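Local atomic coordinates of solute-binding protein (Thermoactinomyces vulgaris, PDB entry 2ZYO), a protein that binds maltodextrins such as maltotetraose, probably also cyclodextrins, and probably hands them to a membrane transporter for uptake. Residues Tyr122-Val131 with Thr277-Leu286; Gln142-Leu150 with Val264-Gly272. All coordinates share one frame; numbering follows the deposited sequence.

Overall arrangement
Both contacts reach the same mixed sheet, and contact 2 is nested along the chain inside the loop that contact 1 closes: 122-131 comes first, then 142-150, 264-272 and 277-286. Contact 1 pairs strands 120-136 and 278-287 near the middle of the molecule, its centre about 7 Å from that of the chain, and carries Glu129 of the sugar pocket. Contact 2, about 26 Å away centre to centre and about 21 Å from the chain centre, joins the start of helix 147-157 to the chain leaving strand 262-265, itself a neighbour of strand 120-136. The two contacts touch where Thr277 CG2 packs on Leu267 CD1 at 3.7 Å.

Contact 1. Residues Tyr122-Val131 with Thr277-Leu286; sequences YGLPKAIESV and TFIGVKGWYL. With GLC (alpha-D-glucopyranose), chain B.
Lys282 O is gripped by two backbone donors, Lys126 N at 2.8 Å and Ala127 N at 3.2 Å, both lying in its carbonyl plane. Two residues thus face one, which defines a classic beta bulge in this antiparallel pair; the return bond from Lys282 N to Ala127 O measures 3.0 Å. Beyond the bulge Glu129 and Gly280 exchange backbone bonds in both directions.

At the bulge Lys126 lies over one face of the Trp284 indole. Its CD sits over the five-membered ring as a CH-pi contact, and the bend at chi3 (69°) then turns CE and NZ along the indole, so that NZ comes over the six-membered ring, 3.5 Å from that centroid and 23° off the normal, a cation-pi pair. The ammonium also forms a salt bridge with Glu25, so its charge has both a carboxylate and a pi face.

Two apolar contacts join the strands: Ile128 CD1 meets Ile279 CD1 at 3.6 Å, and Pro125 CB packs on Val281 CG1. At the far end Thr277 OG1 donates to Ser130 OG over 2.7 Å, and Ser130 OG in turn donates to Val131 O.

Glu129 rises on the same face as Ala127 and Lys282, extended beyond CG, and its OE2 accepts from glucose O2 at 3.1 Å; Asn173 also binds this sugar. The paired backbone therefore fixes the base of a carboxylate whose acceptor oxygen can recognise a sugar hydroxyl.

Contact 2. Residues Gln142-Leu150 with Val264-Gly272; sequences QVPATYDEL and VAPLPKIDG
The direct hydrogen bond between these segments runs from Tyr147 N to Lys269 O, 2.8 Å long with an N-H...O angle of 154°; the donor is tilted 28° from the carbonyl plane. The same oxygen receives a CA-H...O contact from Thr146. A water bridges the backbones alongside, donating to Ala145 O and accepting from Lys269 N.

Within 142-150, Thr146 occupies the N-cap of helix 147-157: its OG1 accepts from Glu149 N at 3.2 Å and donates to Glu149 OE1 at 2.7 Å, meeting that carboxylate on its anti side. A chi1 of 62° sets OG1 between the backbone N and the carbonyl carbon, from where it meets the amide of Glu149 in the first turn. In the fold, this helix start follows strand 120-136 and rests on the chain that has just left strand 262-265, whose Ala265 pairs through its backbone with Leu133.

Pro268 packs its ring against the backbone just before the helix, CB lying 3.3 Å from Thr146 C and CG 3.4 Å from Pro144 O. Among the apolar side-chain pairs, Leu150 crosses this proline at about a right angle. Ile270 runs alongside Tyr147 and sets CD1 over one face of the phenol ring, 3.9 Å from its centroid, as a CH-pi contact; the hydroxyl of Tyr147 bonds to Trp218. Toward the strand, both methyls of Val143 touch Ala265 CB at 4.0 Å.

Contact 1. Residues Tyr122-Val131 with Thr277-Leu286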
loop_
_atom_site.group_PDB
_atom_site.type_symbol
_atom_site.label_atom_id
_atom_site.label_comp_id
_atom_site.label_asym_id
_atom_site.label_seq_id
_atom_site.Cartn_x
_atom_site.Cartn_y
_atom_site.Cartn_z
ATOM N N TYR A 122 14.964 6.528 -4.830
ATOM C CA TYR A 122 15.410 6.272 -3.457
ATOM C C TYR A 122 15.468 4.808 -3.033
ATOM O O TYR A 122 15.916 4.496 -1.928
ATOM C CB TYR A 122 14.589 7.107 -2.468
ATOM C CG TYR A 122 14.972 8.556 -2.552
ATOM C CD1 TYR A 122 16.032 9.055 -1.797
ATOM C CD2 TYR A 122 14.314 9.419 -3.427
ATOM C CE1 TYR A 122 16.410 10.385 -1.891
ATOM C CE2 TYR A 122 14.686 10.751 -3.531
ATOM C CZ TYR A 122 15.734 11.224 -2.762
ATOM O OH TYR A 122 16.104 12.543 -2.861
ATOM N N GLY A 123 15.040 3.905 -3.905
ATOM C CA GLY A 123 15.123 2.493 -3.564
ATOM C C GLY A 123 14.653 1.523 -4.618
ATOM O O GLY A 123 14.217 1.920 -5.701
ATOM N N LEU A 124 14.766 0.243 -4.277
ATOM C CA LEU A 124 14.283 -0.850 -5.106
ATOM C C LEU A 124 13.221 -1.624 -4.326
ATOM O O LEU A 124 13.347 -1.791 -3.108
ATOM C CB LEU A 124 15.443 -1.754 -5.545
ATOM C CG LEU A 124 16.513 -1.101 -6.433
ATOM C CD1 LEU A 124 17.628 -2.089 -6.741
ATOM C CD2 LEU A 124 15.926 -0.528 -7.726
ATOM N N PRO A 125 12.158 -2.072 -5.016
ATOM C CA PRO A 125 11.007 -2.622 -4.305
ATOM C C PRO A 125 11.119 -4.094 -3.920
ATOM O O PRO A 125 11.771 -4.879 -4.618
ATOM C CB PRO A 125 9.869 -2.430 -5.304
ATOM C CG PRO A 125 10.528 -2.560 -6.636
ATOM C CD PRO A 125 11.947 -2.063 -6.477
ATOM N N LYS A 126 10.464 -4.441 -2.814
ATOM C CA LYS A 126 10.407 -5.807 -2.301
ATOM C C LYS A 126 8.992 -6.362 -2.409
ATOM O O LYS A 126 8.802 -7.545 -2.693
ATOM C CB LYS A 126 10.817 -5.843 -0.827
ATOM C CG LYS A 126 12.195 -5.272 -0.520
ATOM C CD LYS A 126 12.298 -4.793 0.932
ATOM C CE LYS A 126 12.276 -5.951 1.926
ATOM N NZ LYS A 126 12.511 -5.467 3.320
ATOM N N ALA A 127 8.008 -5.499 -2.165
ATOM C CA ALA A 127 6.616 -5.922 -2.050
ATOM C C ALA A 127 5.648 -4.850 -2.529
ATOM O O ALA A 127 5.928 -3.652 -2.418
ATOM C CB ALA A 127 6.304 -6.307 -0.609
ATOM N N ILE A 128 4.514 -5.301 -3.061
ATOM C CA ILE A 128 3.416 -4.423 -3.451
ATOM C C ILE A 128 2.117 -4.960 -2.854
ATOM O O ILE A 128 1.920 -6.175 -2.763
ATOM C CB ILE A 128 3.319 -4.266 -5.000
ATOM C CG1 ILE A 128 2.256 -3.231 -5.399
ATOM C CG2 ILE A 128 3.084 -5.613 -5.691
ATOM C CD1 ILE A 128 2.424 -2.702 -6.805
ATOM N N GLU A 129 1.252 -4.046 -2.424
ATOM C CA GLU A 129 -0.062 -4.413 -1.897
ATOM C C GLU A 129 -1.167 -3.517 -2.449
ATOM O O GLU A 129 -0.942 -2.345 -2.753
ATOM C CB GLU A 129 -0.068 -4.385 -0.361
ATOM C CG GLU A 129 0.273 -3.030 0.257
ATOM C CD GLU A 129 0.161 -3.006 1.775
ATOM O OE1 GLU A 129 0.390 -4.050 2.422
ATOM O OE2 GLU A 129 -0.142 -1.923 2.320
ATOM N N SER A 130 -2.358 -4.093 -2.581
ATOM C CA SER A 130 -3.564 -3.371 -2.971
ATOM C C SER A 130 -4.767 -4.097 -2.399
ATOM O O SER A 130 -4.716 -5.308 -2.189
ATOM C CB SER A 130 -3.688 -3.323 -4.498
ATOM O OG SER A 130 -4.954 -2.821 -4.900
ATOM N N VAL A 131 -5.854 -3.369 -2.159
ATOM C CA VAL A 131 -7.129 -4.032 -1.886
ATOM C C VAL A 131 -7.622 -4.710 -3.162
ATOM O O VAL A 131 -7.194 -4.371 -4.269
ATOM C CB VAL A 131 -8.224 -3.076 -1.315
ATOM C CG1 VAL A 131 -7.778 -2.465 0.006
ATOM C CG2 VAL A 131 -8.615 -1.995 -2.316
ATOM N N THR A 277 -7.103 1.487 -7.523
ATOM C CA THR A 277 -6.885 1.437 -6.085
ATOM C C THR A 277 -5.551 2.085 -5.742
ATOM O O THR A 277 -4.711 2.301 -6.617
ATOM C CB THR A 277 -6.864 -0.017 -5.588
ATOM O OG1 THR A 277 -5.951 -0.779 -6.388
ATOM C CG2 THR A 277 -8.243 -0.637 -5.690
ATOM N N PHE A 278 -5.365 2.406 -4.466
ATOM C CA PHE A 278 -4.044 2.755 -3.969
ATOM C C PHE A 278 -3.171 1.506 -3.982
ATOM O O PHE A 278 -3.647 0.399 -3.719
ATOM C CB PHE A 278 -4.118 3.281 -2.536
ATOM C CG PHE A 278 -4.528 4.723 -2.421
ATOM C CD1 PHE A 278 -3.975 5.699 -3.249
ATOM C CD2 PHE A 278 -5.439 5.114 -1.443
ATOM C CE1 PHE A 278 -4.345 7.038 -3.120
ATOM C CE2 PHE A 278 -5.813 6.449 -1.307
ATOM C CZ PHE A 278 -5.263 7.410 -2.144
ATOM N N ILE A 279 -1.893 1.683 -4.298
ATOM C CA ILE A 279 -0.915 0.631 -4.051
ATOM C C ILE A 279 0.095 1.108 -3.010
ATOM O O ILE A 279 0.417 2.297 -2.941
ATOM C CB ILE A 279 -0.209 0.134 -5.344
ATOM C CG1 ILE A 279 0.544 1.271 -6.039
ATOM C CG2 ILE A 279 -1.223 -0.513 -6.294
ATOM C CD1 ILE A 279 1.723 0.811 -6.876
ATOM N N GLY A 280 0.553 0.178 -2.178
ATOM C CA GLY A 280 1.604 0.449 -1.206
ATOM C C GLY A 280 2.815 -0.385 -1.564
ATOM O O GLY A 280 2.691 -1.580 -1.829
ATOM N N VAL A 281 3.980 0.254 -1.589
ATOM C CA VAL A 281 5.224 -0.424 -1.941
ATOM C C VAL A 281 6.184 -0.388 -0.757
ATOM O O VAL A 281 6.414 0.670 -0.172
ATOM C CB VAL A 281 5.892 0.216 -3.191
ATOM C CG1 VAL A 281 7.239 -0.441 -3.492
ATOM C CG2 VAL A 281 4.973 0.120 -4.404
ATOM N N LYS A 282 6.718 -1.556 -0.400
ATOM C CA LYS A 282 7.776 -1.661 0.598
ATOM C C LYS A 282 9.089 -1.877 -0.140
ATOM O O LYS A 282 9.250 -2.871 -0.845
ATOM C CB LYS A 282 7.517 -2.820 1.565
ATOM C CG LYS A 282 6.340 -2.604 2.511
ATOM C CD LYS A 282 6.351 -3.580 3.684
ATOM C CE LYS A 282 6.233 -5.032 3.247
ATOM N NZ LYS A 282 6.263 -5.975 4.403
ATOM N N GLY A 283 10.017 -0.938 0.010
ATOM C CA GLY A 283 11.312 -1.045 -0.652
ATOM C C GLY A 283 12.487 -0.986 0.302
ATOM O O GLY A 283 12.316 -0.755 1.501
ATOM N N TRP A 284 13.679 -1.216 -0.245
ATOM C CA TRP A 284 14.932 -0.965 0.461
ATOM C C TRP A 284 15.391 0.440 0.119
ATOM O O TRP A 284 15.409 0.817 -1.058
ATOM C CB TRP A 284 16.020 -1.946 0.020
ATOM C CG TRP A 284 15.871 -3.343 0.527
ATOM C CD1 TRP A 284 15.689 -4.471 -0.222
ATOM C CD2 TRP A 284 15.909 -3.769 1.894
ATOM N NE1 TRP A 284 15.604 -5.574 0.595
ATOM C CE2 TRP A 284 15.733 -5.171 1.898
ATOM C CE3 TRP A 284 16.064 -3.101 3.117
ATOM C CZ2 TRP A 284 15.715 -5.922 3.080
ATOM C CZ3 TRP A 284 16.042 -3.847 4.293
ATOM C CH2 TRP A 284 15.866 -5.243 4.264
ATOM N N TYR A 285 15.767 1.204 1.142
ATOM C CA TYR A 285 16.274 2.566 0.958
ATOM C C TYR A 285 17.698 2.673 1.483
ATOM O O TYR A 285 18.138 1.842 2.277
ATOM C CB TYR A 285 15.357 3.593 1.636
ATOM C CG TYR A 285 13.890 3.302 1.423
ATOM C CD1 TYR A 285 13.371 3.169 0.136
ATOM C CD2 TYR A 285 13.029 3.138 2.503
ATOM C CE1 TYR A 285 12.030 2.880 -0.070
ATOM C CE2 TYR A 285 11.677 2.854 2.307
ATOM C CZ TYR A 285 11.190 2.726 1.019
ATOM O OH TYR A 285 9.863 2.443 0.810
ATOM N N LEU A 286 18.414 3.693 1.020
ATOM C CA LEU A 286 19.811 3.895 1.377
ATOM C C LEU A 286 19.950 5.072 2.332
ATOM O O LEU A 286 19.630 6.211 1.977
ATOM C CB LEU A 286 20.644 4.129 0.110
ATOM C CG LEU A 286 22.150 4.387 0.227
ATOM C CD1 LEU A 286 22.865 3.258 0.952
ATOM C CD2 LEU A 286 22.749 4.606 -1.157
HETATM C C1 GLC B . -3.877 -1.571 5.402
HETATM C C2 GLC B . -2.662 -0.821 4.797
HETATM C C3 GLC B . -2.524 0.625 5.319
HETATM C C4 GLC B . -3.870 1.348 5.336
HETATM C C5 GLC B . -4.909 0.492 6.057
HETATM C C6 GLC B . -6.284 1.140 6.113
HETATM O O1 GLC B . -3.644 -1.952 6.712
HETATM O O2 GLC B . -1.459 -1.541 5.062
HETATM O O3 GLC B . -1.624 1.345 4.487
HETATM O O4 GLC B . -3.727 2.611 6.013
HETATM O O5 GLC B . -5.061 -0.761 5.365
HETATM O O6 GLC B . -6.519 1.754 7.373
HETATM O O HOH W 1 17.324 5.973 -0.256
HETATM O O HOH W 2 3.917 -3.272 0.236
HETATM O O HOH W 3 -5.379 -0.523 -2.021
#

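Contact 2. Residues Gln142-Leu150 with Val264-Gly272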
loop_
_atom_site.group_PDB
_atom_site.type_symbol
_atom_site.label_atom_id
_atom_site.label_comp_id
_atom_site.label_asym_id
_atom_site.label_seq_id
_atom_site.Cartn_x
_atom_site.Cartn_y
_atom_site.Cartn_z
ATOM N N GLN A 142 -19.139 -16.787 -9.688
ATOM C CA GLN A 142 -18.668 -15.756 -10.595
ATOM C C GLN A 142 -18.840 -14.406 -9.914
ATOM O O GLN A 142 -19.943 -14.051 -9.494
ATOM C CB GLN A 142 -19.433 -15.789 -11.922
ATOM C CG GLN A 142 -19.015 -14.703 -12.917
ATOM C CD GLN A 142 -17.565 -14.824 -13.348
ATOM O OE1 GLN A 142 -17.090 -15.912 -13.674
ATOM N NE2 GLN A 142 -16.852 -13.703 -13.349
ATOM N N VAL A 143 -17.740 -13.669 -9.793
ATOM C CA VAL A 143 -17.773 -12.321 -9.226
ATOM C C VAL A 143 -18.533 -11.369 -10.157
ATOM O O VAL A 143 -18.545 -11.579 -11.371
ATOM C CB VAL A 143 -16.347 -11.776 -8.921
ATOM C CG1 VAL A 143 -15.657 -12.637 -7.871
ATOM C CG2 VAL A 143 -15.498 -11.678 -10.187
ATOM N N PRO A 144 -19.202 -10.345 -9.591
ATOM C CA PRO A 144 -19.879 -9.348 -10.427
ATOM C C PRO A 144 -18.944 -8.719 -11.463
ATOM O O PRO A 144 -17.799 -8.382 -11.147
ATOM C CB PRO A 144 -20.348 -8.307 -9.412
ATOM C CG PRO A 144 -20.527 -9.081 -8.150
ATOM C CD PRO A 144 -19.398 -10.071 -8.153
ATOM N N ALA A 145 -19.441 -8.583 -12.690
ATOM C CA ALA A 145 -18.640 -8.113 -13.823
ATOM C C ALA A 145 -18.439 -6.601 -13.835
ATOM O O ALA A 145 -17.479 -6.103 -14.429
ATOM C CB ALA A 145 -19.272 -8.565 -15.134
ATOM N N THR A 146 -19.355 -5.878 -13.195
ATOM C CA THR A 146 -19.319 -4.416 -13.160
ATOM C C THR A 146 -19.606 -3.922 -11.749
ATOM O O THR A 146 -20.145 -4.660 -10.921
ATOM C CB THR A 146 -20.373 -3.790 -14.103
ATOM O OG1 THR A 146 -21.684 -4.175 -13.671
ATOM C CG2 THR A 146 -20.161 -4.226 -15.549
ATOM N N TYR A 147 -19.245 -2.670 -11.481
ATOM C CA TYR A 147 -19.566 -2.049 -10.204
ATOM C C TYR A 147 -21.076 -2.012 -9.956
ATOM O O TYR A 147 -21.525 -2.258 -8.834
ATOM C CB TYR A 147 -18.974 -0.640 -10.103
ATOM C CG TYR A 147 -19.326 0.029 -8.798
ATOM C CD1 TYR A 147 -18.684 -0.339 -7.616
ATOM C CD2 TYR A 147 -20.325 0.997 -8.735
ATOM C CE1 TYR A 147 -19.018 0.251 -6.407
ATOM C CE2 TYR A 147 -20.665 1.596 -7.529
ATOM C CZ TYR A 147 -20.004 1.217 -6.370
ATOM O OH TYR A 147 -20.328 1.799 -5.167
ATOM N N ASP A 148 -21.845 -1.707 -11.004
ATOM C CA ASP A 148 -23.308 -1.674 -10.924
ATOM C C ASP A 148 -23.856 -2.999 -10.398
ATOM O O ASP A 148 -24.733 -3.016 -9.527
ATOM C CB ASP A 148 -23.922 -1.365 -12.297
ATOM C CG ASP A 148 -23.575 0.028 -12.800
ATOM O OD1 ASP A 148 -23.891 1.023 -12.105
ATOM O OD2 ASP A 148 -22.999 0.130 -13.907
ATOM N N GLU A 149 -23.326 -4.100 -10.929
ATOM C CA GLU A 149 -23.744 -5.444 -10.532
ATOM C C GLU A 149 -23.329 -5.767 -9.098
ATOM O O GLU A 149 -24.083 -6.403 -8.357
ATOM C CB GLU A 149 -23.202 -6.490 -11.513
ATOM C CG GLU A 149 -23.951 -6.526 -12.848
ATOM C CD GLU A 149 -23.183 -7.235 -13.950
ATOM O OE1 GLU A 149 -22.054 -6.805 -14.266
ATOM O OE2 GLU A 149 -23.715 -8.214 -14.518
ATOM N N LEU A 150 -22.136 -5.317 -8.712
ATOM C CA LEU A 150 -21.648 -5.476 -7.345
ATOM C C LEU A 150 -22.538 -4.734 -6.355
ATOM O O LEU A 150 -22.883 -5.272 -5.300
ATOM C CB LEU A 150 -20.201 -4.979 -7.221
ATOM C CG LEU A 150 -19.515 -5.143 -5.857
ATOM C CD1 LEU A 150 -19.133 -6.598 -5.603
ATOM C CD2 LEU A 150 -18.297 -4.238 -5.755
ATOM N N VAL A 264 -9.933 -14.460 -4.591
ATOM C CA VAL A 264 -9.568 -13.051 -4.768
ATOM C C VAL A 264 -9.644 -12.654 -6.241
ATOM O O VAL A 264 -9.046 -13.304 -7.102
ATOM C CB VAL A 264 -8.149 -12.726 -4.220
ATOM C CG1 VAL A 264 -7.868 -11.228 -4.311
ATOM C CG2 VAL A 264 -7.993 -13.201 -2.778
ATOM N N ALA A 265 -10.377 -11.580 -6.515
ATOM C CA ALA A 265 -10.505 -11.051 -7.869
ATOM C C ALA A 265 -10.275 -9.543 -7.868
ATOM O O ALA A 265 -10.438 -8.896 -6.832
ATOM C CB ALA A 265 -11.885 -11.382 -8.429
ATOM N N PRO A 266 -9.896 -8.972 -9.030
ATOM C CA PRO A 266 -9.820 -7.513 -9.098
ATOM C C PRO A 266 -11.203 -6.921 -8.873
ATOM O O PRO A 266 -12.206 -7.608 -9.083
ATOM C CB PRO A 266 -9.380 -7.237 -10.540
ATOM C CG PRO A 266 -8.846 -8.516 -11.050
ATOM C CD PRO A 266 -9.538 -9.609 -10.310
ATOM N N LEU A 267 -11.255 -5.665 -8.441
ATOM C CA LEU A 267 -12.533 -4.973 -8.315
ATOM C C LEU A 267 -13.211 -4.896 -9.679
ATOM O O LEU A 267 -12.533 -4.720 -10.698
ATOM C CB LEU A 267 -12.342 -3.572 -7.732
ATOM C CG LEU A 267 -11.738 -3.461 -6.328
ATOM C CD1 LEU A 267 -11.627 -2.001 -5.924
ATOM C CD2 LEU A 267 -12.553 -4.242 -5.301
ATOM N N PRO A 268 -14.547 -5.062 -9.707
ATOM C CA PRO A 268 -15.310 -4.966 -10.949
ATOM C C PRO A 268 -15.104 -3.624 -11.642
ATOM O O PRO A 268 -14.861 -2.614 -10.976
ATOM C CB PRO A 268 -16.757 -5.100 -10.471
ATOM C CG PRO A 268 -16.665 -5.880 -9.204
ATOM C CD PRO A 268 -15.416 -5.375 -8.556
ATOM N N LYS A 269 -15.188 -3.615 -12.969
ATOM C CA LYS A 269 -15.020 -2.381 -13.729
ATOM C C LYS A 269 -16.059 -1.348 -13.316
ATOM O O LYS A 269 -17.231 -1.673 -13.111
ATOM C CB LYS A 269 -15.058 -2.646 -15.235
ATOM C CG LYS A 269 -13.827 -3.385 -15.735
ATOM C CD LYS A 269 -13.781 -3.467 -17.249
ATOM C CE LYS A 269 -12.474 -4.100 -17.705
ATOM N NZ LYS A 269 -12.407 -4.234 -19.184
ATOM N N ILE A 270 -15.602 -0.110 -13.164
ATOM C CA ILE A 270 -16.441 0.983 -12.691
ATOM C C ILE A 270 -16.377 2.143 -13.679
ATOM O O ILE A 270 -15.297 2.518 -14.148
ATOM C CB ILE A 270 -16.043 1.427 -11.251
ATOM C CG1 ILE A 270 -16.971 2.541 -10.743
ATOM C CG2 ILE A 270 -14.556 1.817 -11.180
ATOM C CD1 ILE A 270 -16.912 2.773 -9.238
ATOM N N ASP A 271 -17.550 2.689 -14.001
ATOM C CA ASP A 271 -17.687 3.754 -14.995
ATOM C C ASP A 271 -16.952 3.411 -16.299
ATOM O O ASP A 271 -16.306 4.263 -16.912
ATOM C CB ASP A 271 -17.250 5.105 -14.408
ATOM C CG ASP A 271 -18.148 5.561 -13.266
ATOM O OD1 ASP A 271 -19.383 5.579 -13.446
ATOM O OD2 ASP A 271 -17.622 5.900 -12.186
ATOM N N GLY A 272 -17.050 2.142 -16.694
ATOM C CA GLY A 272 -16.503 1.659 -17.959
ATOM C C GLY A 272 -15.019 1.342 -17.986
ATOM O O GLY A 272 -14.501 0.905 -19.018
HETATM O O HOH W 4 -14.726 -6.333 -14.313
#